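Local coordinates for hypothetical membrane spanning protein (Vibrio fischeri, PDB 4RCK) that is of unknown function but carries a BatA-type von Willebrand factor A domain that binds magnesium, in a protein predicted to span the membrane, at residues 17-28 against 61-71. Residues are numbered along the deposited sequence; the frame is centred on the assembly and turned at random. Where two conformers were deposited one is given.
Sequences EHRDMMLVVDLS and RKGDRLGLVLF. With MG (magnesium ion), chain C.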
# COMPACT_ATOMS: atom_id res chain seq x y z
N GLU A 17 4.19 7.63 8.32
CA GLU A 17 4.14 6.26 7.82
C GLU A 17 4.32 6.20 6.30
O GLU A 17 5.43 6.39 5.79
CB GLU A 17 2.81 5.61 8.21
CG GLU A 17 1.69 6.59 8.47
CD GLU A 17 0.32 5.94 8.48
OE1 GLU A 17 0.10 5.01 9.29
OE2 GLU A 17 -0.54 6.36 7.68
N HIS A 18 3.23 5.95 5.58
CA HIS A 18 3.30 5.79 4.13
C HIS A 18 2.41 6.80 3.40
O HIS A 18 1.31 7.11 3.85
CB HIS A 18 2.89 4.36 3.75
CG HIS A 18 3.54 3.31 4.59
ND1 HIS A 18 4.88 3.01 4.51
CD2 HIS A 18 3.02 2.48 5.54
CE1 HIS A 18 5.17 2.04 5.37
NE2 HIS A 18 4.06 1.70 6.00
N ARG A 19 2.91 7.30 2.27
CA ARG A 19 2.19 8.30 1.49
C ARG A 19 1.66 7.76 0.16
O ARG A 19 2.25 6.86 -0.43
CB ARG A 19 3.09 9.51 1.21
CG ARG A 19 3.33 10.42 2.40
CD ARG A 19 4.19 11.61 2.00
NE ARG A 19 3.75 12.85 2.63
CZ ARG A 19 4.18 13.29 3.81
NH1 ARG A 19 5.08 12.59 4.49
NH2 ARG A 19 3.72 14.43 4.30
N ASP A 20 0.56 8.34 -0.31
CA ASP A 20 0.05 8.09 -1.65
C ASP A 20 0.23 9.33 -2.51
O ASP A 20 -0.37 10.37 -2.23
CB ASP A 20 -1.43 7.68 -1.62
CG ASP A 20 -1.62 6.23 -1.25
OD1 ASP A 20 -0.64 5.46 -1.30
OD2 ASP A 20 -2.77 5.85 -0.91
N MSE A 21 1.04 9.24 -3.55
CA MSE A 21 1.33 10.41 -4.37
C MSE A 21 1.07 10.14 -5.85
O MSE A 21 1.63 9.22 -6.43
CB MSE A 21 2.77 10.86 -4.16
CG MSE A 21 3.47 10.18 -2.99
SE MSE A 21 4.69 11.36 -2.06
CE MSE A 21 5.53 12.18 -3.62
N MSE A 22 0.22 10.97 -6.45
CA MSE A 22 -0.13 10.83 -7.85
C MSE A 22 0.59 11.86 -8.70
O MSE A 22 0.42 13.06 -8.51
CB MSE A 22 -1.64 10.96 -8.05
CG MSE A 22 -2.17 10.23 -9.27
SE MSE A 22 -2.15 8.31 -9.01
CE MSE A 22 -2.88 8.27 -7.20
N LEU A 23 1.39 11.38 -9.65
CA LEU A 23 2.09 12.27 -10.57
C LEU A 23 1.24 12.52 -11.81
O LEU A 23 0.79 11.59 -12.47
CB LEU A 23 3.44 11.68 -10.96
CG LEU A 23 4.41 11.38 -9.81
CD1 LEU A 23 5.71 10.80 -10.34
CD2 LEU A 23 4.68 12.63 -8.99
N VAL A 24 1.03 13.80 -12.13
CA VAL A 24 0.25 14.18 -13.30
C VAL A 24 1.11 14.99 -14.26
O VAL A 24 1.56 16.09 -13.93
CB VAL A 24 -0.99 15.00 -12.90
CG1 VAL A 24 -1.86 15.27 -14.12
CG2 VAL A 24 -1.79 14.26 -11.84
N VAL A 25 1.34 14.45 -15.45
CA VAL A 25 2.31 15.03 -16.38
C VAL A 25 1.73 15.43 -17.73
O VAL A 25 1.00 14.68 -18.37
CB VAL A 25 3.48 14.04 -16.60
CG1 VAL A 25 4.31 14.45 -17.81
CG2 VAL A 25 4.35 13.97 -15.36
N ASP A 26 2.07 16.65 -18.15
CA ASP A 26 1.68 17.22 -19.43
C ASP A 26 2.43 16.58 -20.59
O ASP A 26 3.66 16.59 -20.63
CB ASP A 26 1.95 18.73 -19.41
CG ASP A 26 1.24 19.48 -20.52
OD1 ASP A 26 1.08 18.93 -21.63
OD2 ASP A 26 0.85 20.64 -20.29
N LEU A 27 1.68 16.03 -21.55
CA LEU A 27 2.30 15.41 -22.73
C LEU A 27 1.94 16.13 -24.03
O LEU A 27 2.19 15.62 -25.12
CB LEU A 27 1.90 13.94 -22.83
CG LEU A 27 2.66 12.93 -21.97
CD1 LEU A 27 2.37 11.51 -22.44
CD2 LEU A 27 4.16 13.20 -22.00
N SER A 28 1.36 17.32 -23.90
CA SER A 28 0.93 18.10 -25.07
C SER A 28 2.11 18.40 -25.99
O SER A 28 3.25 18.43 -25.55
CB SER A 28 0.27 19.41 -24.64
OG SER A 28 1.22 20.35 -24.18
N ARG A 61 11.98 8.81 -3.16
CA ARG A 61 10.87 8.36 -2.32
C ARG A 61 11.09 6.97 -1.73
O ARG A 61 11.60 6.08 -2.41
CB ARG A 61 9.57 8.36 -3.13
CG ARG A 61 9.08 9.74 -3.54
CD ARG A 61 8.35 10.42 -2.40
NE ARG A 61 9.24 11.16 -1.50
CZ ARG A 61 8.81 11.82 -0.44
NH1 ARG A 61 9.67 12.48 0.33
NH2 ARG A 61 7.52 11.83 -0.14
N LYS A 62 10.70 6.78 -0.47
CA LYS A 62 10.80 5.48 0.19
C LYS A 62 9.55 5.19 1.01
O LYS A 62 9.13 6.00 1.83
CB LYS A 62 12.04 5.43 1.10
CG LYS A 62 13.37 5.58 0.37
CD LYS A 62 13.65 4.39 -0.54
CE LYS A 62 14.55 4.80 -1.69
NZ LYS A 62 15.84 5.38 -1.22
N GLY A 63 8.96 4.02 0.78
CA GLY A 63 7.83 3.57 1.56
C GLY A 63 6.50 4.16 1.13
O GLY A 63 5.49 4.01 1.82
N ASP A 64 6.48 4.82 -0.02
CA ASP A 64 5.26 5.46 -0.52
C ASP A 64 4.77 4.81 -1.81
O ASP A 64 5.56 4.23 -2.56
CB ASP A 64 5.49 6.95 -0.74
CG ASP A 64 6.21 7.61 0.42
OD1 ASP A 64 5.66 7.60 1.54
OD2 ASP A 64 7.31 8.16 0.20
N ARG A 65 3.47 4.91 -2.06
CA ARG A 65 2.90 4.47 -3.33
C ARG A 65 2.87 5.61 -4.33
O ARG A 65 2.58 6.75 -3.98
CB ARG A 65 1.48 3.92 -3.13
CG ARG A 65 1.43 2.45 -2.77
CD ARG A 65 0.01 1.92 -2.80
NE ARG A 65 -0.88 2.70 -1.95
CZ ARG A 65 -2.20 2.57 -1.94
NH1 ARG A 65 -2.79 1.70 -2.74
NH2 ARG A 65 -2.94 3.32 -1.13
N LEU A 66 3.18 5.29 -5.58
CA LEU A 66 3.22 6.29 -6.64
C LEU A 66 2.43 5.84 -7.87
O LEU A 66 2.43 4.66 -8.21
CB LEU A 66 4.67 6.60 -7.02
CG LEU A 66 5.46 7.43 -6.00
CD1 LEU A 66 6.96 7.28 -6.22
CD2 LEU A 66 5.05 8.89 -6.09
N GLY A 67 1.77 6.79 -8.51
CA GLY A 67 1.00 6.52 -9.71
C GLY A 67 1.22 7.59 -10.76
O GLY A 67 1.69 8.68 -10.45
N LEU A 68 0.88 7.29 -12.01
CA LEU A 68 1.18 8.20 -13.12
C LEU A 68 -0.04 8.52 -13.98
O LEU A 68 -0.66 7.63 -14.56
CB LEU A 68 2.29 7.61 -13.99
CG LEU A 68 2.74 8.40 -15.22
CD1 LEU A 68 3.08 9.83 -14.85
CD2 LEU A 68 3.93 7.71 -15.87
N VAL A 69 -0.36 9.81 -14.07
CA VAL A 69 -1.40 10.30 -14.97
C VAL A 69 -0.79 11.19 -16.04
O VAL A 69 -0.03 12.11 -15.73
CB VAL A 69 -2.49 11.08 -14.21
CG1 VAL A 69 -3.59 11.53 -15.17
CG2 VAL A 69 -3.07 10.25 -13.09
N LEU A 70 -1.10 10.90 -17.30
CA LEU A 70 -0.61 11.71 -18.41
C LEU A 70 -1.78 12.45 -19.04
O LEU A 70 -2.87 11.88 -19.17
CB LEU A 70 0.08 10.83 -19.45
CG LEU A 70 1.15 9.86 -18.93
CD1 LEU A 70 1.52 8.84 -19.99
CD2 LEU A 70 2.38 10.63 -18.47
N PHE A 71 -1.59 13.70 -19.43
CA PHE A 71 -2.70 14.39 -20.09
C PHE A 71 -2.32 15.20 -21.33
O PHE A 71 -1.15 15.46 -21.61
CB PHE A 71 -3.44 15.31 -19.09
CG PHE A 71 -2.61 16.43 -18.54
CD1 PHE A 71 -1.72 16.22 -17.50
CD2 PHE A 71 -2.77 17.73 -19.01
CE1 PHE A 71 -0.97 17.25 -16.98
CE2 PHE A 71 -2.02 18.77 -18.50
CZ PHE A 71 -1.12 18.53 -17.48
MG MG C . 0.54 22.80 -24.39
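Phe-71 lays one ring face over the backbone of Asp-26 in a CH-pi contact, Asp-26 CA standing 3.8 Å from the ring centroid. Phe-71 chi1 of 64° places CG between the backbone N and carbonyl carbon, which brings Phe-71 CD1 against Val-24 CG1. From this end back to their starts, parallel strands 19-26 and 65-71 are joined by regular backbone bonds, from Leu-27 N to Phe-71 O (2.9 Å) to Arg-65 N to Arg-19 O (2.8 Å). Packing is close at Gly-67, where the selenium of Met-22 rests 3.7 Å from Gly-67 CA. In an Asx turn, Asp-26 OD1 accepts from Ser-28 N and OG, consistent with positioning this magnesium ligand; Asp-26, Ser-28 and Ser-30 fit the Asp-x-Ser-x-Ser pattern of a MIDAS motif.

The opposite end is looser, with Glu-17 exposed and His-18 and Gly-63 partly so; in the conformer modelled here, His-18 ND1 tentatively donates, somewhat bent, to Gly-63 O. Buried just inside, Asp-20 and Arg-65 form a salt bridge, planes turned 57° apart and individual N-H bonds weak.

Met-21, Leu-23, Leu-27 and Leu-66 face helix 46-60, while Met-22 and Val-24 face helix 106-118; strand 75-82 flanks 65-71, and a strand of the second subunit continues the sheet beyond 19-26.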